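Local coordinates for cytochrome c' (PDB 1MQV), which carries a covalently bound, high-spin heme c whose iron has no sixth ligand, and belongs to the electron-transport proteins although its exact function is unknown, at residues 9-14 against 45-50. The protein carries 3 engineered substitutions. Residues are numbered along the deposited sequence; the frame is centred on the assembly and turned at random.
With HEC (heme c), chain C.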
loop_
_atom_site.group_PDB
_atom_site.type_symbol
_atom_site.label_atom_id
_atom_site.label_comp_id
_atom_site.label_asym_id
_atom_site.label_seq_id
_atom_site.Cartn_x
_atom_site.Cartn_y
_atom_site.Cartn_z
ATOM N N LYS A 9 3.573 -10.955 -1.497
ATOM C CA LYS A 9 2.438 -11.113 -0.601
ATOM C C LYS A 9 2.838 -10.793 0.835
ATOM O O LYS A 9 2.014 -10.287 1.619
ATOM C CB LYS A 9 1.889 -12.553 -0.693
ATOM C CG LYS A 9 0.919 -12.819 -1.874
ATOM C CD LYS A 9 0.577 -14.331 -1.846
ATOM C CE LYS A 9 -0.833 -14.639 -2.250
ATOM N NZ LYS A 9 -1.039 -16.101 -2.085
ATOM N N ALA A 10 4.097 -11.077 1.181
ATOM C CA ALA A 10 4.587 -10.807 2.527
ATOM C C ALA A 10 4.663 -9.291 2.747
ATOM O O ALA A 10 4.289 -8.772 3.805
ATOM C CB ALA A 10 5.966 -11.436 2.739
ATOM N N ILE A 11 5.130 -8.585 1.734
ATOM C CA ILE A 11 5.240 -7.122 1.835
ATOM C C ILE A 11 3.825 -6.490 1.865
ATOM O O ILE A 11 3.585 -5.554 2.625
ATOM C CB ILE A 11 6.034 -6.543 0.657
ATOM C CG1 ILE A 11 7.520 -6.900 0.800
ATOM C CG2 ILE A 11 5.825 -4.997 0.577
ATOM C CD1 ILE A 11 8.285 -6.768 -0.529
ATOM N N LEU A 12 2.898 -6.983 1.050
ATOM C CA LEU A 12 1.547 -6.406 1.035
ATOM C C LEU A 12 0.826 -6.753 2.324
ATOM O O LEU A 12 -0.010 -5.989 2.794
ATOM C CB LEU A 12 0.746 -6.875 -0.194
ATOM C CG LEU A 12 1.306 -6.335 -1.502
ATOM C CD1 LEU A 12 0.956 -7.275 -2.655
ATOM C CD2 LEU A 12 0.668 -4.893 -1.755
ATOM N N LYS A 13 1.143 -7.907 2.917
ATOM C CA LYS A 13 0.526 -8.261 4.193
ATOM C C LYS A 13 0.992 -7.240 5.229
ATOM O O LYS A 13 0.182 -6.768 6.055
ATOM C CB LYS A 13 0.924 -9.695 4.606
ATOM C CG LYS A 13 0.396 -10.121 5.960
ATOM C CD LYS A 13 0.620 -11.632 6.152
ATOM C CE LYS A 13 0.403 -12.057 7.600
ATOM N NZ LYS A 13 -0.882 -11.565 8.154
ATOM N N GLN A 14 2.281 -6.891 5.197
ATOM C CA GLN A 14 2.820 -5.876 6.120
ATOM C C GLN A 14 2.099 -4.544 5.873
ATOM O O GLN A 14 1.771 -3.828 6.827
ATOM C CB GLN A 14 4.337 -5.609 5.919
ATOM C CG GLN A 14 5.266 -6.810 5.900
ATOM C CD GLN A 14 6.652 -6.432 5.377
ATOM O OE1 GLN A 14 7.325 -7.229 4.704
ATOM N NE2 GLN A 14 7.085 -5.207 5.685
ATOM N N ALA A 45 5.227 3.687 2.541
ATOM C CA ALA A 45 6.078 4.290 1.501
ATOM C C ALA A 45 7.207 3.362 1.075
ATOM O O ALA A 45 7.463 3.206 -0.112
ATOM C CB ALA A 45 6.665 5.642 1.962
ATOM N N ASP A 46 7.898 2.768 2.042
ATOM C CA ASP A 46 8.978 1.836 1.725
ATOM C C ASP A 46 8.486 0.590 0.954
ATOM O O ASP A 46 9.156 0.140 0.008
ATOM C CB ASP A 46 9.693 1.395 3.012
ATOM C CG ASP A 46 10.467 2.535 3.670
ATOM O OD1 ASP A 46 10.822 3.503 2.962
ATOM O OD2 ASP A 46 10.729 2.458 4.892
ATOM N N ASP A 47 7.346 0.028 1.358
ATOM C CA ASP A 47 6.798 -1.168 0.687
ATOM C C ASP A 47 6.442 -0.826 -0.737
ATOM O O ASP A 47 6.690 -1.605 -1.656
ATOM C CB ASP A 47 5.558 -1.704 1.405
ATOM C CG ASP A 47 5.857 -2.205 2.813
ATOM O OD1 ASP A 47 7.036 -2.471 3.124
ATOM O OD2 ASP A 47 4.907 -2.330 3.603
ATOM N N SER A 48 5.897 0.373 -0.941
ATOM C CA SER A 48 5.506 0.788 -2.283
ATOM C C SER A 48 6.711 1.028 -3.207
ATOM O O SER A 48 6.557 1.059 -4.440
ATOM C CB SER A 48 4.630 2.067 -2.182
ATOM O OG SER A 48 3.434 1.779 -1.466
ATOM N N LYS A 49 7.895 1.219 -2.629
ATOM C CA LYS A 49 9.076 1.429 -3.454
ATOM C C LYS A 49 9.717 0.081 -3.796
ATOM O O LYS A 49 10.472 -0.038 -4.754
ATOM C CB LYS A 49 10.061 2.328 -2.745
ATOM C CG LYS A 49 9.623 3.759 -2.696
ATOM C CD LYS A 49 10.499 4.545 -1.713
ATOM C CE LYS A 49 10.365 6.034 -1.987
ATOM N NZ LYS A 49 11.097 6.758 -0.900
ATOM N N LYS A 50 9.371 -0.933 -3.027
ATOM C CA LYS A 50 9.911 -2.267 -3.258
ATOM C C LYS A 50 9.041 -3.074 -4.202
ATOM O O LYS A 50 9.560 -3.823 -5.030
ATOM C CB LYS A 50 10.020 -3.019 -1.928
ATOM C CG LYS A 50 11.085 -2.476 -0.992
ATOM C CD LYS A 50 11.115 -3.316 0.282
ATOM C CE LYS A 50 11.984 -2.636 1.341
ATOM N NZ LYS A 50 11.962 -3.319 2.670
HETATM FE FE HEC C . -2.733 -4.355 -2.158
HETATM C CHA HEC C . -2.629 -7.720 -2.121
HETATM C CHB HEC C . -3.132 -4.346 1.240
HETATM C CHC HEC C . -2.080 -1.035 -2.059
HETATM C CHD HEC C . -1.867 -4.325 -5.585
HETATM N NA HEC C . -2.870 -5.792 -0.695
HETATM C C1A HEC C . -2.796 -7.132 -0.921
HETATM C C2A HEC C . -2.935 -7.811 0.313
HETATM C C3A HEC C . -3.116 -6.863 1.326
HETATM C C4A HEC C . -3.059 -5.591 0.639
HETATM C CMA HEC C . -3.352 -6.948 2.801
HETATM C CAA HEC C . -2.979 -9.324 0.486
HETATM C CBA HEC C . -1.575 -9.847 0.690
HETATM C CGA HEC C . -1.579 -11.335 1.066
HETATM O O1A HEC C . -1.425 -11.623 2.257
HETATM O O2A HEC C . -1.739 -12.184 0.168
HETATM N NB HEC C . -2.656 -3.016 -0.750
HETATM C C1B HEC C . -2.969 -3.128 0.594
HETATM C C2B HEC C . -3.037 -1.826 1.292
HETATM C C3B HEC C . -2.751 -0.899 0.367
HETATM C C4B HEC C . -2.477 -1.640 -0.898
HETATM C CMB HEC C . -3.424 -1.661 2.794
HETATM C CAB HEC C . -2.710 0.556 0.514
HETATM C CBB HEC C . -2.014 1.212 1.540
HETATM N NC HEC C . -2.043 -3.012 -3.499
HETATM C C1C HEC C . -1.852 -1.646 -3.296
HETATM C C2C HEC C . -1.515 -0.978 -4.494
HETATM C C3C HEC C . -1.467 -1.870 -5.534
HETATM C C4C HEC C . -1.816 -3.159 -4.860
HETATM C CMC HEC C . -1.421 0.577 -4.660
HETATM C CAC HEC C . -1.256 -1.735 -6.968
HETATM C CBC HEC C . -0.514 -0.558 -7.449
HETATM N ND HEC C . -2.331 -5.711 -3.617
HETATM C C1D HEC C . -2.121 -5.586 -4.966
HETATM C C2D HEC C . -2.110 -6.899 -5.646
HETATM C C3D HEC C . -2.333 -7.819 -4.650
HETATM C C4D HEC C . -2.448 -7.097 -3.384
HETATM C CMD HEC C . -1.638 -7.068 -7.121
HETATM C CAD HEC C . -2.325 -9.404 -4.879
HETATM C CBD HEC C . -0.861 -9.831 -4.554
HETATM C CGD HEC C . -0.650 -11.293 -4.937
HETATM O O1D HEC C . -1.553 -12.068 -4.593
HETATM O O2D HEC C . 0.374 -11.628 -5.566
HETATM O O HOH W 1 5.277 -2.756 6.065
#
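Two antiparallel helices of the cytochrome c' four-helix bundle, 4-27 and 34-50, pack here beside the heme, with I11 facing D47. The axes of segments 9-14 and 45-50 come within 9.9 Å, their N-to-C directions 158° apart. CG2 of I11 meets CB of D47 at 3.4 Å and also touches the carboxylate carbon. CG1 of I11 lies anti to the carbonyl carbon (chi1 -72°), which puts CG2 anti to the backbone N and against D47. CD1 of I11 brushes CB of K50 at 4.4 Å, and L51 and L54 add further apolar cover.

The Q14 amide and D47 carboxylate do not bond directly. NE2 of Q14 stays 3.7 Å from OD1 of D47, and the two planes stand almost perpendicular, at 89°. One water lies between them and accepts from NE2 of Q14 at 3.1 Å. Its contact with OD2 of D47 is very short, so the exact geometry of that leg is doubtful. D47 is buried, while Q14 is exposed.

Helix 4-27 turns another face to the heme. L12 lies over the porphyrin, with CD2 3.5 Å from the heme iron FE. It occupies the side where a sixth ligand would bind; H117 is the axial ligand. The chain of K9 runs past both propionates: CG lies 3.4 Å from heme O2A, and CE is near both O2A and O1D. Its NZ reaches on to the carbonyl O of D64 in a hydrogen bond. With an alanine here, the carbonyl O of D64 would probably lose this donor and the propionates their cover along this side. CB of K13 passes 3.8 Å from heme O1A, while R8, T65 and A66 hydrogen-bond to the heme.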